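Long-range contact in proteasome assembly chaperone family protein (Thermoplasma acidophilum, PDB 3GAA), which is of unknown function but belongs to the PAC2 family and probably acts as a proteasome assembly chaperone: residues A[184-188]-A[201-206]. Sequence-based numbering, arbitrary orientation.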
loop_
_atom_site.group_PDB
_atom_site.type_symbol
_atom_site.label_atom_id
_atom_site.label_comp_id
_atom_site.label_asym_id
_atom_site.label_seq_id
_atom_site.Cartn_x
_atom_site.Cartn_y
_atom_site.Cartn_z
ATOM N N SER A 184 28.952 -15.995 -21.585
ATOM C CA SER A 184 28.711 -17.392 -21.438
ATOM C C SER A 184 29.817 -18.206 -22.155
ATOM O O SER A 184 30.302 -17.780 -23.183
ATOM C CB SER A 184 27.332 -17.718 -21.986
ATOM O OG SER A 184 27.306 -19.094 -22.300
ATOM N N PHE A 185 30.245 -19.335 -21.586
ATOM C CA PHE A 185 31.069 -20.277 -22.328
ATOM C C PHE A 185 30.230 -21.538 -22.606
ATOM O O PHE A 185 29.485 -22.019 -21.731
ATOM C CB PHE A 185 32.303 -20.654 -21.522
ATOM C CG PHE A 185 33.286 -19.529 -21.312
ATOM C CD1 PHE A 185 33.866 -18.881 -22.379
ATOM C CD2 PHE A 185 33.666 -19.171 -20.066
ATOM C CE1 PHE A 185 34.761 -17.908 -22.210
ATOM C CE2 PHE A 185 34.589 -18.156 -19.883
ATOM C CZ PHE A 185 35.116 -17.527 -20.958
ATOM N N ILE A 186 30.324 -22.042 -23.834
ATOM C CA ILE A 186 29.671 -23.273 -24.219
ATOM C C ILE A 186 30.672 -24.275 -24.806
ATOM O O ILE A 186 31.612 -23.941 -25.556
ATOM C CB ILE A 186 28.547 -23.057 -25.235
ATOM C CG1 ILE A 186 27.594 -21.933 -24.782
ATOM C CG2 ILE A 186 27.755 -24.326 -25.359
ATOM C CD1 ILE A 186 27.961 -20.524 -25.326
ATOM N N THR A 187 30.478 -25.530 -24.443
ATOM C CA THR A 187 31.391 -26.551 -24.902
ATOM C C THR A 187 30.590 -27.757 -25.403
ATOM O O THR A 187 29.632 -28.102 -24.813
ATOM C CB THR A 187 32.383 -26.894 -23.791
ATOM O OG1 THR A 187 33.545 -27.465 -24.384
ATOM C CG2 THR A 187 31.788 -27.876 -22.784
ATOM N N PRO A 188 30.969 -28.359 -26.528
ATOM C CA PRO A 188 30.225 -29.530 -26.956
ATOM C C PRO A 188 30.365 -30.646 -25.941
ATOM O O PRO A 188 31.449 -30.891 -25.430
ATOM C CB PRO A 188 30.908 -29.939 -28.260
ATOM C CG PRO A 188 31.928 -28.909 -28.569
ATOM C CD PRO A 188 32.188 -28.147 -27.334
ATOM N N SER A 201 37.209 -28.353 -20.150
ATOM C CA SER A 201 37.374 -27.203 -21.045
ATOM C C SER A 201 36.796 -25.895 -20.544
ATOM O O SER A 201 37.397 -24.794 -20.780
ATOM C CB SER A 201 36.663 -27.464 -22.320
ATOM O OG SER A 201 37.164 -28.637 -22.880
ATOM N N ILE A 202 35.608 -26.010 -19.928
ATOM C CA ILE A 202 34.915 -24.867 -19.382
ATOM C C ILE A 202 35.760 -24.313 -18.254
ATOM O O ILE A 202 35.918 -23.096 -18.161
ATOM C CB ILE A 202 33.476 -25.224 -18.860
ATOM C CG1 ILE A 202 32.332 -24.597 -19.700
ATOM C CG2 ILE A 202 33.244 -24.651 -17.453
ATOM C CD1 ILE A 202 32.222 -25.007 -21.127
ATOM N N ILE A 203 36.323 -25.194 -17.409
ATOM C CA ILE A 203 37.180 -24.751 -16.291
ATOM C C ILE A 203 38.460 -24.068 -16.808
ATOM O O ILE A 203 39.015 -23.162 -16.187
ATOM C CB ILE A 203 37.571 -25.903 -15.270
ATOM C CG1 ILE A 203 36.383 -26.375 -14.433
ATOM C CG2 ILE A 203 38.564 -25.400 -14.295
ATOM C CD1 ILE A 203 35.531 -25.275 -13.995
ATOM N N GLU A 204 38.943 -24.509 -17.943
ATOM C CA GLU A 204 40.127 -23.905 -18.473
ATOM C C GLU A 204 39.790 -22.567 -19.078
ATOM O O GLU A 204 40.589 -21.637 -18.987
ATOM C CB GLU A 204 40.706 -24.796 -19.542
ATOM C CG GLU A 204 41.372 -26.030 -19.018
ATOM C CD GLU A 204 42.307 -26.713 -20.054
ATOM O OE1 GLU A 204 42.599 -26.115 -21.144
ATOM O OE2 GLU A 204 42.771 -27.853 -19.745
ATOM N N ALA A 205 38.630 -22.492 -19.743
ATOM C CA ALA A 205 38.060 -21.203 -20.224
ATOM C C ALA A 205 38.043 -20.201 -19.061
ATOM O O ALA A 205 38.647 -19.134 -19.118
ATOM C CB ALA A 205 36.658 -21.400 -20.773
ATOM N N ILE A 206 37.417 -20.586 -17.969
ATOM C CA ILE A 206 37.359 -19.693 -16.856
ATOM C C ILE A 206 38.740 -19.261 -16.358
ATOM O O ILE A 206 38.913 -18.096 -16.033
ATOM C CB ILE A 206 36.574 -20.282 -15.752
ATOM C CG1 ILE A 206 35.112 -20.316 -16.161
ATOM C CG2 ILE A 206 36.748 -19.474 -14.490
ATOM C CD1 ILE A 206 34.361 -21.115 -15.181
#
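Helix segment 201-206 runs back along one face of strand segment 184-188, the axes 8.7 Å apart at closest approach and their directions 150° apart. Phe185 and Thr187 both point their CA-CB bonds toward the helix; Ile186 between them points away. The two form bumps with a hollow between, and Ile202 fills it. Its CA-CB bond runs sideways, yet the end of the side chain comes nearer: with chi1 at -112°, between wells, CD1 lies 3.3 Å from Thr187 CB and 4.1 Å from both Phe185 O and Ile186 C. Behind it, Ile202 CG1 is 4.3 Å from Phe185 CB. One turn on, Ala205 is small enough for the Phe185 ring to slide over it: its CB stands 3.8 Å from the ring centroid and 10° off the normal, a CH-pi contact over the face. Ile206 CG1 borders the ring at 4.3 Å from Phe185 CD2. At the other end Ser201 CB meets Thr187 OG1 at 3.7 Å, a carbon-to-oxygen van der Waals contact; Ser201 OG bonds to Gly197 O and Thr187 OG1 to Pro138 O. Strand 181-190 and helix 196-210 form a beta-alpha unit of the PAC2 region, the chain turning back to pack the helix on the mixed sheet. The strand is hydrogen-bonded between strands 121-130 and 140-142; Ile202 and Ile206 also cover Met125 of the former, while Ile202 and Ile203 pack against helix 39-51.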